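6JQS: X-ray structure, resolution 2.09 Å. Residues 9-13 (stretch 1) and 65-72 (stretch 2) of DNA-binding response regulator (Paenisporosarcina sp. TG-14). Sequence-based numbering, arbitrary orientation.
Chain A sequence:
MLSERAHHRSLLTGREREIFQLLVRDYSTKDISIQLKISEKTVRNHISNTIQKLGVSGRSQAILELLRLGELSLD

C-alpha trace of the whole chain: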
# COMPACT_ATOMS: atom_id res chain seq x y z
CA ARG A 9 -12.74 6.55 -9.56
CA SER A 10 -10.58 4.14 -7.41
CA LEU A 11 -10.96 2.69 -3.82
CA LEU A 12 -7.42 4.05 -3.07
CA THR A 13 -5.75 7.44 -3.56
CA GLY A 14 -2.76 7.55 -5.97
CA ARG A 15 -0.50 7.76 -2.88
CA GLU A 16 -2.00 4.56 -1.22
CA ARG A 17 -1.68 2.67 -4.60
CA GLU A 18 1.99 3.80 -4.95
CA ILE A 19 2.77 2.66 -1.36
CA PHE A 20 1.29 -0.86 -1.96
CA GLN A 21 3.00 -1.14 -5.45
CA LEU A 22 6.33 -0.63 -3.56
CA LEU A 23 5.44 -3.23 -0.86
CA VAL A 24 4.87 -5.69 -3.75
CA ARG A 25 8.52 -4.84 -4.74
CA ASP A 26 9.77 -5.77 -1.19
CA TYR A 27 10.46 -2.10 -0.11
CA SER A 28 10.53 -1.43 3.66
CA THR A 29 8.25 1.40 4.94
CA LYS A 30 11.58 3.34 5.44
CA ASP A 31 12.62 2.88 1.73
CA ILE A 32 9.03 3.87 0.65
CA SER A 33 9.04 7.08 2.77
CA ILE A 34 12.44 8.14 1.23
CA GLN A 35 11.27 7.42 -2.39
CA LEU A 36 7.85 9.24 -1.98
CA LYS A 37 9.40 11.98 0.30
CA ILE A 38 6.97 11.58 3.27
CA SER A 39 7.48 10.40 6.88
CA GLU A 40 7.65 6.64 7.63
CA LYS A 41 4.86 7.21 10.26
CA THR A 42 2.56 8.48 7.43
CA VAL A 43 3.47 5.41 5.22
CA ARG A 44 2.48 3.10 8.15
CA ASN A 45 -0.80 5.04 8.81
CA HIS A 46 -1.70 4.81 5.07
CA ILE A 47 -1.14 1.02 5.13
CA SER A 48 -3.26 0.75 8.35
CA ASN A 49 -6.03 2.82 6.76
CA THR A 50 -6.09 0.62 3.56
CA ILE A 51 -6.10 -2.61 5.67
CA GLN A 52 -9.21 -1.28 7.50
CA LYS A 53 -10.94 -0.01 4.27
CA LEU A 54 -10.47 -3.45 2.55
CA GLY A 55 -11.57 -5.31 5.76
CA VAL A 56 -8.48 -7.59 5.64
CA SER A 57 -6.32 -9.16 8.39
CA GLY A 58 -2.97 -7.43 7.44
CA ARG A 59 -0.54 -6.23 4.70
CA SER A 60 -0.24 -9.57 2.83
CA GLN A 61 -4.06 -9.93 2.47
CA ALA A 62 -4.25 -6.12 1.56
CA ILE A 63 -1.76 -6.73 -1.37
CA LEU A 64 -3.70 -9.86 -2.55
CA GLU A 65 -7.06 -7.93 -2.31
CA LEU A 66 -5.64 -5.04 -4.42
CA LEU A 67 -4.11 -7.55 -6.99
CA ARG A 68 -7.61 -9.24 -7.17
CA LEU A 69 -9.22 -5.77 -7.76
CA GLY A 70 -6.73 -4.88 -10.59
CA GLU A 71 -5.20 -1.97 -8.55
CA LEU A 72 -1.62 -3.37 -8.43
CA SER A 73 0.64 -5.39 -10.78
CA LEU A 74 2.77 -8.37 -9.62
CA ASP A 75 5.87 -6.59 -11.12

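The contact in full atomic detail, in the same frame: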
# COMPACT_ATOMS: atom_id res chain seq x y z
N ARG A 9 -13.29 6.24 -10.92
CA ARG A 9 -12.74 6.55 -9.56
C ARG A 9 -12.29 5.24 -8.88
O ARG A 9 -12.95 4.20 -9.09
CB ARG A 9 -13.78 7.29 -8.71
CG ARG A 9 -13.19 8.02 -7.51
CD ARG A 9 -12.87 9.48 -7.79
NE ARG A 9 -13.94 10.36 -7.31
CZ ARG A 9 -14.69 11.17 -8.04
NH1 ARG A 9 -15.62 11.91 -7.45
NH2 ARG A 9 -14.53 11.28 -9.35
N SER A 10 -11.23 5.30 -8.08
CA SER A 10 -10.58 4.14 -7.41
C SER A 10 -11.06 4.03 -5.95
O SER A 10 -11.79 4.93 -5.49
CB SER A 10 -9.08 4.27 -7.52
OG SER A 10 -8.41 3.21 -6.86
N LEU A 11 -10.69 2.95 -5.26
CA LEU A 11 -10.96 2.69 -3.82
C LEU A 11 -9.80 3.26 -3.00
O LEU A 11 -9.98 3.51 -1.80
CB LEU A 11 -11.09 1.17 -3.60
CG LEU A 11 -12.02 0.70 -2.49
CD1 LEU A 11 -13.35 1.44 -2.50
CD2 LEU A 11 -12.24 -0.81 -2.60
N LEU A 12 -8.65 3.46 -3.65
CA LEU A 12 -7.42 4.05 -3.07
C LEU A 12 -7.15 5.40 -3.73
O LEU A 12 -7.44 5.55 -4.94
CB LEU A 12 -6.19 3.19 -3.36
CG LEU A 12 -6.32 1.69 -3.24
CD1 LEU A 12 -5.28 1.02 -4.13
CD2 LEU A 12 -6.15 1.27 -1.79
N THR A 13 -6.45 6.27 -3.00
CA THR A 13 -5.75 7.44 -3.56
C THR A 13 -4.54 6.91 -4.33
O THR A 13 -4.15 5.73 -4.04
CB THR A 13 -5.32 8.42 -2.46
OG1 THR A 13 -4.19 7.88 -1.77
CG2 THR A 13 -6.44 8.70 -1.48
N GLU A 65 -5.73 -8.56 -2.00
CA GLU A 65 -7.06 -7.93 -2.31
C GLU A 65 -6.94 -6.93 -3.46
O GLU A 65 -7.78 -7.01 -4.42
CB GLU A 65 -7.70 -7.29 -1.08
CG GLU A 65 -8.46 -8.30 -0.26
CD GLU A 65 -9.66 -8.94 -0.96
OE1 GLU A 65 -10.65 -8.20 -1.25
OE2 GLU A 65 -9.61 -10.14 -1.21
N LEU A 66 -5.89 -6.12 -3.43
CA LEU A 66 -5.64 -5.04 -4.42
C LEU A 66 -5.15 -5.66 -5.74
O LEU A 66 -5.52 -5.13 -6.79
CB LEU A 66 -4.67 -4.01 -3.86
CG LEU A 66 -5.13 -3.23 -2.62
CD1 LEU A 66 -3.98 -2.42 -2.07
CD2 LEU A 66 -6.32 -2.36 -2.95
N LEU A 67 -4.39 -6.76 -5.73
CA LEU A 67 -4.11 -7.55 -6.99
C LEU A 67 -5.43 -8.11 -7.53
O LEU A 67 -5.65 -8.01 -8.77
CB LEU A 67 -3.11 -8.69 -6.75
CG LEU A 67 -1.68 -8.27 -6.45
CD1 LEU A 67 -0.91 -9.38 -5.77
CD2 LEU A 67 -0.97 -7.78 -7.73
N ARG A 68 -6.32 -8.66 -6.70
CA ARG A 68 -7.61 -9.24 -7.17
C ARG A 68 -8.50 -8.15 -7.78
O ARG A 68 -9.28 -8.46 -8.67
CB ARG A 68 -8.39 -9.86 -6.01
CG ARG A 68 -7.88 -11.22 -5.59
CD ARG A 68 -8.37 -11.59 -4.22
NE ARG A 68 -7.63 -12.75 -3.77
CZ ARG A 68 -7.21 -12.95 -2.51
NH1 ARG A 68 -7.43 -12.09 -1.54
NH2 ARG A 68 -6.52 -14.03 -2.22
N LEU A 69 -8.38 -6.92 -7.30
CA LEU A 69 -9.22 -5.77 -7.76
C LEU A 69 -8.62 -5.08 -8.99
O LEU A 69 -9.22 -4.10 -9.43
CB LEU A 69 -9.34 -4.73 -6.65
CG LEU A 69 -10.27 -5.06 -5.48
CD1 LEU A 69 -10.14 -3.99 -4.41
CD2 LEU A 69 -11.71 -5.17 -5.92
N GLY A 70 -7.43 -5.48 -9.44
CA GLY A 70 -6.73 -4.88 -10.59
C GLY A 70 -6.03 -3.58 -10.26
O GLY A 70 -5.58 -2.92 -11.19
N GLU A 71 -5.85 -3.24 -8.97
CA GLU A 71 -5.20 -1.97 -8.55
C GLU A 71 -3.68 -2.02 -8.56
O GLU A 71 -3.06 -0.94 -8.54
CB GLU A 71 -5.66 -1.59 -7.14
CG GLU A 71 -7.07 -1.08 -7.13
CD GLU A 71 -7.30 0.24 -7.88
OE1 GLU A 71 -8.48 0.60 -8.04
OE2 GLU A 71 -6.32 0.88 -8.33
N LEU A 72 -3.08 -3.21 -8.47
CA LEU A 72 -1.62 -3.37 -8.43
C LEU A 72 -1.22 -4.34 -9.56
O LEU A 72 -2.04 -5.17 -9.90
CB LEU A 72 -1.19 -3.95 -7.07
CG LEU A 72 -1.54 -3.14 -5.81
CD1 LEU A 72 -1.14 -3.94 -4.57
CD2 LEU A 72 -0.85 -1.81 -5.81

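The hydroxyl of S10 works in two directions at once, and through it the contact gains its single hydrogen bond between the stretches. S10 OG donates to E71 OE1 at 2.9 Å, while the same oxygen accepts from the backbone within its own segment, L12 N to S10 OG, at 3.2 Å with an N-H...O angle of 163°. The serine therefore links the backbone at L12 to the carboxylate of E71. Proximity alone does not define the bond: S10 OG also lies 3.5 Å from E71 OE2, but the angle there is poor, and OE2 finds its hydrogen bond elsewhere in the structure.

E71 reaches S10 with chi1 at -74° and chi2 at -65°, both m, and its CA-to-CB bond points toward the other stretch. Its aliphatic portion contributes as well, with L12 CD1 lying 4.0 Å from E71 CB. The same methyl packs against the helix, L12 CD1 to L66 CD2 at 3.7 Å, so one leucine terminus touches both an apolar side chain and the methylene base of a charged one. L12 has the largest area covered by the opposing stretch, 65 Å², and L66 is buried in the whole structure. A looser apolar contact joins L11 CD2 to L69 CD1 at 4.2 Å, between two exposed residues.

The backbone at G70 leads from the helical segment to E71. G70 leaves helical geometry with phi/psi of 79/14°, a positive phi that favours glycine, and two bonds run back into the last turn: E71 N to L66 O at 2.9 Å and G70 N to L67 O at 3.2 Å. In this Schellman motif E71 lies beside L66, its CB 4.2 Å from L66 CB. The whole contact is small, burying 238 Å² summed over both sides.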